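Local coordinates for phosphogluconate dehydrogenase NAD-binding putative C-terminal domain-containing protein (Sinorhizobium meliloti, PDB 4EZB) that is of unknown function but, with its Rossmann-type domain, is probably an NAD(P)-dependent oxidoreductase, at residues Ala88-Ser93 and Val116-Asn121; Ser141-Ala146 and Ile160-Arg165; Ala289-Gln294 and Pro307-Arg312. All blocks are in the same frame, centred on the assembly; numbering follows the deposited sequence.

Interaction 1 of 3, residues Ala88-Ser93 and Val116-Asn121; sequences ADVVLS and VFIDLN
Val91 is held at both its backbone N and its O by the neighbouring strand: its N donates to Val116 O (2.9 Å) and its O accepts from Ile118 N (2.7 Å). The same parallel pattern starts two residues earlier, at Asp89 O with Val116 N, and runs on through Ser93 N to Ile118 O and Ser93 O to Leu120 N. On one face of the sheet Ile118 CD1 touches both Val90 CG1 (3.8 Å) and Leu92 CD2 (3.9 Å), and Leu120 CD1 closes the row against Leu92 CB. On the other face the Phe117 ring, its CG anti to the backbone N (chi1 -173°), leans along the neighbouring strand; CD1 meets Val91 CG1 and CZ meets Ser93 CB at 3.6 Å. Past the ring this face turns polar. A water in the ring plane, at its edge, accepts from Ser93 OG and donates to Asp119 OD1, 2.8 Å to each, while Asn121 ND2 adds a weak bond to Ser93 OG. Asp119 OD2 takes the backbone N of Asn121 in an Asx turn, met from above the carboxylate plane, and forms a salt bridge with Lys128; Asn121 OD1 accepts from Val95 N. Helix 100-107, the crossover of this right-handed parallel beta-alpha-beta unit of a Rossmann-type fold, covers the Ser93 and Phe117 face, and helix 167-175 covers Val90 and Ile118. Together the water, the Asx turn and the Lys128 salt bridge fix the rotation of the Asp119 carboxylate.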
loop_
_atom_site.group_PDB
_atom_site.type_symbol
_atom_site.label_atom_id
_atom_site.label_comp_id
_atom_site.label_asym_id
_atom_site.label_seq_id
_atom_site.Cartn_x
_atom_site.Cartn_y
_atom_site.Cartn_z
ATOM N N ALA A 88 21.076 -30.321 -27.051
ATOM C CA ALA A 88 21.231 -29.073 -26.305
ATOM C C ALA A 88 21.843 -29.284 -24.925
ATOM O O ALA A 88 21.610 -30.312 -24.288
ATOM C CB ALA A 88 19.894 -28.363 -26.189
ATOM N N ASP A 89 22.657 -28.315 -24.506
ATOM C CA ASP A 89 23.108 -28.199 -23.114
ATOM C C ASP A 89 22.077 -27.441 -22.281
ATOM O O ASP A 89 21.896 -27.724 -21.094
ATOM C CB ASP A 89 24.442 -27.450 -23.017
ATOM C CG ASP A 89 25.495 -28.012 -23.950
ATOM O OD1 ASP A 89 26.012 -29.130 -23.684
ATOM O OD2 ASP A 89 25.789 -27.328 -24.960
ATOM N N VAL A 90 21.427 -26.463 -22.906
ATOM C CA VAL A 90 20.438 -25.627 -22.252
ATOM C C VAL A 90 19.203 -25.514 -23.124
ATOM O O VAL A 90 19.275 -25.057 -24.256
ATOM C CB VAL A 90 20.995 -24.223 -22.011
ATOM C CG1 VAL A 90 19.939 -23.350 -21.368
ATOM C CG2 VAL A 90 22.260 -24.293 -21.143
ATOM N N VAL A 91 18.072 -25.927 -22.579
ATOM C CA VAL A 91 16.802 -25.769 -23.235
ATOM C C VAL A 91 15.988 -24.631 -22.594
ATOM O O VAL A 91 15.744 -24.639 -21.368
ATOM C CB VAL A 91 16.015 -27.097 -23.198
ATOM C CG1 VAL A 91 14.696 -26.962 -23.959
ATOM C CG2 VAL A 91 16.861 -28.223 -23.794
ATOM N N LEU A 92 15.594 -23.651 -23.413
ATOM C CA LEU A 92 14.790 -22.512 -22.963
ATOM C C LEU A 92 13.299 -22.712 -23.351
ATOM O O LEU A 92 12.960 -22.818 -24.537
ATOM C CB LEU A 92 15.311 -21.205 -23.559
ATOM C CG LEU A 92 16.755 -20.747 -23.248
ATOM C CD1 LEU A 92 16.966 -19.296 -23.670
ATOM C CD2 LEU A 92 17.138 -20.882 -21.777
ATOM N N SER A 93 12.416 -22.760 -22.362
ATOM C CA SER A 93 10.983 -22.981 -22.645
ATOM C C SER A 93 10.243 -21.656 -22.636
ATOM O O SER A 93 10.046 -21.077 -21.597
ATOM C CB SER A 93 10.352 -23.934 -21.623
ATOM O OG SER A 93 9.030 -24.298 -22.025
ATOM N N VAL A 116 20.273 -28.819 -18.935
ATOM C CA VAL A 116 19.418 -28.023 -18.064
ATOM C C VAL A 116 18.220 -27.472 -18.867
ATOM O O VAL A 116 18.407 -26.858 -19.906
ATOM C CB VAL A 116 20.216 -26.874 -17.400
ATOM C CG1 VAL A 116 19.325 -26.092 -16.449
ATOM C CG2 VAL A 116 21.432 -27.411 -16.649
ATOM N N PHE A 117 17.007 -27.763 -18.406
ATOM C CA PHE A 117 15.766 -27.191 -18.930
ATOM C C PHE A 117 15.472 -25.967 -18.070
ATOM O O PHE A 117 15.321 -26.102 -16.838
ATOM C CB PHE A 117 14.666 -28.231 -18.740
ATOM C CG PHE A 117 13.341 -27.876 -19.374
ATOM C CD1 PHE A 117 13.067 -28.240 -20.693
ATOM C CD2 PHE A 117 12.353 -27.234 -18.631
ATOM C CE1 PHE A 117 11.825 -27.953 -21.274
ATOM C CE2 PHE A 117 11.116 -26.943 -19.188
ATOM C CZ PHE A 117 10.851 -27.306 -20.521
ATOM N N ILE A 118 15.449 -24.778 -18.680
ATOM C CA ILE A 118 15.108 -23.572 -17.955
ATOM C C ILE A 118 13.712 -23.142 -18.372
ATOM O O ILE A 118 13.437 -22.875 -19.547
ATOM C CB ILE A 118 16.101 -22.397 -18.198
ATOM C CG1 ILE A 118 17.556 -22.821 -18.000
ATOM C CG2 ILE A 118 15.780 -21.226 -17.275
ATOM C CD1 ILE A 118 18.540 -21.690 -18.261
ATOM N N ASP A 119 12.807 -23.096 -17.414
ATOM C CA ASP A 119 11.438 -22.762 -17.736
ATOM C C ASP A 119 11.294 -21.270 -17.605
ATOM O O ASP A 119 11.393 -20.753 -16.508
ATOM C CB ASP A 119 10.480 -23.464 -16.786
ATOM C CG ASP A 119 9.036 -23.292 -17.208
ATOM O OD1 ASP A 119 8.447 -24.307 -17.685
ATOM O OD2 ASP A 119 8.503 -22.145 -17.088
ATOM N N LEU A 120 11.057 -20.572 -18.705
ATOM C CA LEU A 120 10.933 -19.112 -18.624
ATOM C C LEU A 120 9.511 -18.585 -18.761
ATOM O O LEU A 120 9.317 -17.381 -18.992
ATOM C CB LEU A 120 11.812 -18.433 -19.684
ATOM C CG LEU A 120 13.266 -18.839 -19.654
ATOM C CD1 LEU A 120 13.942 -18.376 -20.943
ATOM C CD2 LEU A 120 13.927 -18.267 -18.405
ATOM N N ASN A 121 8.527 -19.453 -18.640
ATOM C CA ASN A 121 7.132 -19.079 -18.798
ATOM C C ASN A 121 6.494 -18.226 -17.705
ATOM O O ASN A 121 6.901 -18.285 -16.576
ATOM C CB ASN A 121 6.325 -20.316 -19.064
ATOM C CG ASN A 121 6.798 -21.035 -20.285
ATOM O OD1 ASN A 121 6.827 -20.476 -21.354
ATOM N ND2 ASN A 121 7.226 -22.250 -20.121
HETATM O O HOH W 1 7.844 -25.830 -19.996
#

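Interaction 2 of 3, residues Ser141-Ala146 and Ile160-Arg165; sequences SFVEGA and ILVAGR
A beta hairpin turns the sheet from parallel to antiparallel here, pairing strand 141-147 with strand 159-163. Glu144 and Ala163 form one hydrogen-bonded pair, with Glu144 N to Ala163 O at 2.9 Å and Ala163 N to Glu144 O at 2.8 Å; Ala146 and Leu161 form the next. Between them lies the non-hydrogen-bonded pair Gly145 and Val162, where the backbones draw in to 4.2 Å between the CA atoms. Gly145 CA approaches Leu161 O to 3.0 Å in a CA-H...O contact, and a CB on this glycine would press tightly against Val162 CG1. On that face of the sheet Val143 CG1 crosses to Val162 CB (3.6 Å); Val143 places this methyl by setting it anti to its own backbone N (chi1 166°). Gly164, just beyond the paired residues, has backbone angles (phi 149°) that call for glycine. The opposite face carries Glu144, Ala146, Leu161 and Ala163, all against or beside helix 190-218. The Glu144 chain bends at its second torsion and its carboxylate accepts backbone N-H groups at the N terminus of that helix, OE1 from Ser192 and OE2 from Ala191, so both carboxylate oxygens are satisfied. Strand 180-185 runs parallel beside strand 159-163, on the edge away from strand 141-147. Across the sheet from Val162, the same carboxylate touches its strand partner, with Glu144 OE2 lying 3.5 Å from Ala163 CB.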
loop_
_atom_site.group_PDB
_atom_site.type_symbol
_atom_site.label_atom_id
_atom_site.label_comp_id
_atom_site.label_asym_id
_atom_site.label_seq_id
_atom_site.Cartn_x
_atom_site.Cartn_y
_atom_site.Cartn_z
ATOM N N SER A 141 18.182 -31.868 -15.823
ATOM C CA SER A 141 18.004 -30.967 -14.689
ATOM C C SER A 141 17.003 -29.863 -15.043
ATOM O O SER A 141 16.838 -29.532 -16.210
ATOM C CB SER A 141 19.349 -30.306 -14.333
ATOM O OG SER A 141 20.327 -31.259 -13.949
ATOM N N PHE A 142 16.374 -29.284 -14.026
ATOM C CA PHE A 142 15.396 -28.225 -14.200
ATOM C C PHE A 142 15.887 -26.963 -13.485
ATOM O O PHE A 142 16.357 -27.053 -12.371
ATOM C CB PHE A 142 14.041 -28.658 -13.616
ATOM C CG PHE A 142 12.968 -27.580 -13.686
ATOM C CD1 PHE A 142 12.190 -27.433 -14.818
ATOM C CD2 PHE A 142 12.752 -26.720 -12.608
ATOM C CE1 PHE A 142 11.186 -26.455 -14.874
ATOM C CE2 PHE A 142 11.768 -25.725 -12.655
ATOM C CZ PHE A 142 10.986 -25.591 -13.793
ATOM N N VAL A 143 15.826 -25.800 -14.136
ATOM C CA VAL A 143 16.093 -24.546 -13.434
ATOM C C VAL A 143 14.860 -23.685 -13.668
ATOM O O VAL A 143 14.353 -23.599 -14.771
ATOM C CB VAL A 143 17.379 -23.821 -13.914
ATOM C CG1 VAL A 143 17.423 -22.389 -13.411
ATOM C CG2 VAL A 143 18.642 -24.558 -13.442
ATOM N N GLU A 144 14.368 -23.038 -12.637
ATOM C CA GLU A 144 13.202 -22.200 -12.859
ATOM C C GLU A 144 13.616 -20.765 -13.154
ATOM O O GLU A 144 14.361 -20.178 -12.383
ATOM C CB GLU A 144 12.318 -22.251 -11.617
ATOM C CG GLU A 144 11.201 -21.223 -11.701
ATOM C CD GLU A 144 11.092 -20.371 -10.470
ATOM O OE1 GLU A 144 10.083 -19.663 -10.361
ATOM O OE2 GLU A 144 11.990 -20.411 -9.615
ATOM N N GLY A 145 13.138 -20.190 -14.255
ATOM C CA GLY A 145 13.419 -18.781 -14.534
ATOM C C GLY A 145 12.190 -17.891 -14.539
ATOM O O GLY A 145 11.039 -18.362 -14.691
ATOM N N ALA A 146 12.424 -16.594 -14.391
ATOM C CA ALA A 146 11.353 -15.619 -14.471
ATOM C C ALA A 146 11.876 -14.368 -15.150
ATOM O O ALA A 146 12.870 -13.772 -14.722
ATOM C CB ALA A 146 10.799 -15.313 -13.091
ATOM N N ILE A 160 16.644 -11.831 -16.339
ATOM C CA ILE A 160 16.023 -13.109 -15.969
ATOM C C ILE A 160 16.481 -13.505 -14.564
ATOM O O ILE A 160 17.663 -13.430 -14.257
ATOM C CB ILE A 160 16.335 -14.204 -17.014
ATOM C CG1 ILE A 160 15.639 -13.857 -18.331
ATOM C CG2 ILE A 160 15.880 -15.577 -16.521
ATOM C CD1 ILE A 160 16.071 -14.656 -19.551
ATOM N N LEU A 161 15.531 -13.863 -13.695
ATOM C CA LEU A 161 15.865 -14.503 -12.434
ATOM C C LEU A 161 15.784 -16.026 -12.588
ATOM O O LEU A 161 14.865 -16.535 -13.237
ATOM C CB LEU A 161 14.925 -14.015 -11.334
ATOM C CG LEU A 161 14.941 -12.483 -11.035
ATOM C CD1 LEU A 161 14.100 -12.136 -9.810
ATOM C CD2 LEU A 161 16.355 -11.922 -10.871
ATOM N N VAL A 162 16.735 -16.738 -11.995
ATOM C CA VAL A 162 16.742 -18.215 -11.993
ATOM C C VAL A 162 16.908 -18.801 -10.576
ATOM O O VAL A 162 17.555 -18.204 -9.699
ATOM C CB VAL A 162 17.775 -18.788 -13.002
ATOM C CG1 VAL A 162 17.280 -18.596 -14.428
ATOM C CG2 VAL A 162 19.136 -18.106 -12.855
ATOM N N ALA A 163 16.296 -19.954 -10.333
ATOM C CA ALA A 163 16.405 -20.633 -9.046
ATOM C C ALA A 163 16.488 -22.140 -9.277
ATOM O O ALA A 163 15.758 -22.675 -10.111
ATOM C CB ALA A 163 15.176 -20.327 -8.203
ATOM N N GLY A 164 17.320 -22.825 -8.499
ATOM C CA GLY A 164 17.414 -24.295 -8.585
ATOM C C GLY A 164 18.812 -24.751 -8.242
ATOM O O GLY A 164 19.724 -23.919 -8.110
ATOM N N ARG A 165 18.982 -26.066 -8.072
ATOM C CA ARG A 165 20.290 -26.648 -7.794
ATOM C C ARG A 165 21.344 -26.001 -8.710
ATOM O O ARG A 165 22.341 -25.464 -8.225
ATOM C CB ARG A 165 20.250 -28.174 -7.979
ATOM C CG ARG A 165 20.996 -28.980 -6.927
ATOM C CD ARG A 165 21.336 -30.399 -7.393
ATOM N NE ARG A 165 20.162 -31.203 -7.771
ATOM C CZ ARG A 165 19.703 -32.264 -7.100
ATOM N NH1 ARG A 165 18.628 -32.916 -7.541
ATOM N NH2 ARG A 165 20.308 -32.683 -5.992
HETATM O O HOH W 2 19.565 -30.708 -10.810
#

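Interaction 3 of 3, residues Ala289-Gln294 and Pro307-Arg312; sequences AAMKDQ and PVLARR
Ala290 and Arg312 meet where two helices of the all-helical C-terminal part come together, the end of helix 275-291 against the last turns of helix 301-312. The compact part is apolar. Leu309 CD2 reaches CG of Met291, modelled as selenomethionine, at 3.8 Å and Ala290 CB at 4.1 Å, and Ala290 CB also rests 3.8 Å from Arg312 CB. Thr249 and Phe250 of helix 238-268 back Met291, while Leu309 leans on Ser214 of helix 190-218. Toward solvent the contact becomes polar and relies on two long side chains, Gln294 and Arg312. After the helix ends, a type II turn from Met291 to Gln294 brings Gln294 back over Arg312. Gln294 CG packs on Val308 CG1 at 3.9 Å, and the bend at the second torsion (chi2 -61°) carries the amide over one guanidinium face, the two planes 17° apart. Here NE2 stands above the centre of the guanidinium and, both groups being donors, makes no hydrogen bond with it; NE2 instead gives a weak one to Lys292 O, 3.3 Å away. An alanine at Gln294 would strip this lid from the guanidinium and is likely to let Arg312 swing more freely. The same guanidinium works in its own plane as well: Arg312 NH1 donates to Ala290 O at 2.8 Å, coming in above the carbonyl plane of that helix-end peptide.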
loop_
_atom_site.group_PDB
_atom_site.type_symbol
_atom_site.label_atom_id
_atom_site.label_comp_id
_atom_site.label_asym_id
_atom_site.label_seq_id
_atom_site.Cartn_x
_atom_site.Cartn_y
_atom_site.Cartn_z
ATOM N N ALA A 289 -10.707 1.096 -15.856
ATOM C CA ALA A 289 -12.046 1.192 -16.459
ATOM C C ALA A 289 -12.596 2.612 -16.309
ATOM O O ALA A 289 -13.038 3.232 -17.284
ATOM C CB ALA A 289 -12.997 0.165 -15.833
ATOM N N ALA A 290 -12.548 3.122 -15.081
ATOM C CA ALA A 290 -13.022 4.457 -14.764
ATOM C C ALA A 290 -12.411 5.534 -15.662
ATOM O O ALA A 290 -13.100 6.482 -16.051
ATOM C CB ALA A 290 -12.743 4.771 -13.295
HETATM N N MSE A 291 -11.135 5.376 -16.011
HETATM C CA MSE A 291 -10.426 6.412 -16.774
HETATM C C MSE A 291 -10.519 6.330 -18.288
HETATM O O MSE A 291 -10.223 7.313 -18.966
HETATM C CB MSE A 291 -8.966 6.408 -16.360
HETATM C CG MSE A 291 -8.831 6.961 -14.940
HETATM SE SE MSE A 291 -6.914 7.275 -14.550
HETATM C CE MSE A 291 -6.484 5.378 -14.185
ATOM N N LYS A 292 -10.919 5.178 -18.828
ATOM C CA LYS A 292 -11.043 4.983 -20.284
ATOM C C LYS A 292 -12.103 5.912 -20.882
ATOM O O LYS A 292 -13.162 6.103 -20.279
ATOM C CB LYS A 292 -11.410 3.526 -20.608
ATOM C CG LYS A 292 -10.241 2.547 -20.736
ATOM C CD LYS A 292 -9.963 2.093 -22.174
ATOM C CE LYS A 292 -11.208 1.547 -22.889
ATOM N NZ LYS A 292 -10.952 0.814 -24.166
ATOM N N ASP A 293 -11.812 6.481 -22.058
ATOM C CA ASP A 293 -12.771 7.325 -22.841
ATOM C C ASP A 293 -13.228 8.599 -22.100
ATOM O O ASP A 293 -14.393 9.004 -22.185
ATOM C CB ASP A 293 -13.987 6.503 -23.321
ATOM C CG ASP A 293 -13.615 5.419 -24.355
ATOM O OD1 ASP A 293 -13.491 5.737 -25.563
ATOM O OD2 ASP A 293 -13.480 4.237 -23.966
ATOM N N GLN A 294 -12.291 9.212 -21.377
ATOM C CA GLN A 294 -12.536 10.419 -20.577
ATOM C C GLN A 294 -11.651 11.586 -21.039
ATOM O O GLN A 294 -11.593 12.624 -20.385
ATOM C CB GLN A 294 -12.299 10.141 -19.078
ATOM C CG GLN A 294 -13.126 9.004 -18.480
ATOM C CD GLN A 294 -14.622 9.262 -18.564
ATOM O OE1 GLN A 294 -15.109 10.296 -18.108
ATOM N NE2 GLN A 294 -15.361 8.318 -19.156
ATOM N N PRO A 307 -9.296 13.891 -10.429
ATOM C CA PRO A 307 -10.702 14.350 -10.510
ATOM C C PRO A 307 -11.576 13.405 -11.322
ATOM O O PRO A 307 -12.772 13.238 -11.036
ATOM C CB PRO A 307 -10.593 15.723 -11.172
ATOM C CG PRO A 307 -9.227 16.188 -10.785
ATOM C CD PRO A 307 -8.354 14.960 -10.792
ATOM N N VAL A 308 -10.965 12.758 -12.303
ATOM C CA VAL A 308 -11.698 11.815 -13.110
ATOM C C VAL A 308 -12.067 10.585 -12.277
ATOM O O VAL A 308 -13.244 10.208 -12.248
ATOM C CB VAL A 308 -10.985 11.480 -14.433
ATOM C CG1 VAL A 308 -11.625 10.262 -15.087
ATOM C CG2 VAL A 308 -11.049 12.681 -15.366
ATOM N N LEU A 309 -11.080 9.994 -11.595
ATOM C CA LEU A 309 -11.299 8.873 -10.677
ATOM C C LEU A 309 -12.285 9.210 -9.563
ATOM O O LEU A 309 -13.168 8.402 -9.247
ATOM C CB LEU A 309 -9.987 8.469 -10.002
ATOM C CG LEU A 309 -8.972 7.654 -10.779
ATOM C CD1 LEU A 309 -7.746 7.428 -9.902
ATOM C CD2 LEU A 309 -9.598 6.331 -11.222
ATOM N N ALA A 310 -12.102 10.377 -8.939
ATOM C CA ALA A 310 -13.012 10.842 -7.886
ATOM C C ALA A 310 -14.476 10.739 -8.363
ATOM O O ALA A 310 -15.311 10.102 -7.710
ATOM C CB ALA A 310 -12.679 12.268 -7.473
ATOM N N ARG A 311 -14.753 11.331 -9.520
ATOM C CA ARG A 311 -16.093 11.320 -10.103
ATOM C C ARG A 311 -16.508 9.955 -10.631
ATOM O O ARG A 311 -17.610 9.487 -10.355
ATOM C CB ARG A 311 -16.201 12.379 -11.199
ATOM C CG ARG A 311 -17.077 13.581 -10.845
ATOM C CD ARG A 311 -17.004 14.000 -9.375
ATOM N NE ARG A 311 -15.821 14.801 -9.051
ATOM C CZ ARG A 311 -15.547 15.270 -7.837
ATOM N NH1 ARG A 311 -14.450 15.992 -7.642
ATOM N NH2 ARG A 311 -16.371 15.021 -6.821
ATOM N N ARG A 312 -15.611 9.304 -11.361
ATOM C CA ARG A 312 -15.967 8.081 -12.065
ATOM C C ARG A 312 -16.046 6.842 -11.182
ATOM O O ARG A 312 -16.871 5.961 -11.457
ATOM C CB ARG A 312 -15.045 7.827 -13.248
ATOM C CG ARG A 312 -15.745 7.084 -14.366
ATOM C CD ARG A 312 -16.258 8.019 -15.444
ATOM N NE ARG A 312 -17.150 7.317 -16.365
ATOM C CZ ARG A 312 -16.787 6.339 -17.194
ATOM N NH1 ARG A 312 -15.534 5.901 -17.245
ATOM N NH2 ARG A 312 -17.692 5.789 -17.985
#

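In the fold
Following the chain from the N terminus, interaction 1 comes first, closing the 22-residue link that carries helix 100-107 between strands 90-93 and 116-119. Helix 125-136 then leads to strand 141-147, where interaction 2 closes the hairpin, with 13 residues between its segments. The two contacts are neighbours in one sheet, since strand 116-119 pairs directly with strand 141-147; Phe117 probably bonds through its backbone to Ser141 and Val143, and their centres are 9 Å apart. Interaction 3 closes last, joining the end of helix 275-291 to helix 301-312 in the helical C-terminal part, about 44 Å from interaction 1 and 41 Å from interaction 2, centre to centre. All three follow in series, with none nested or crossing.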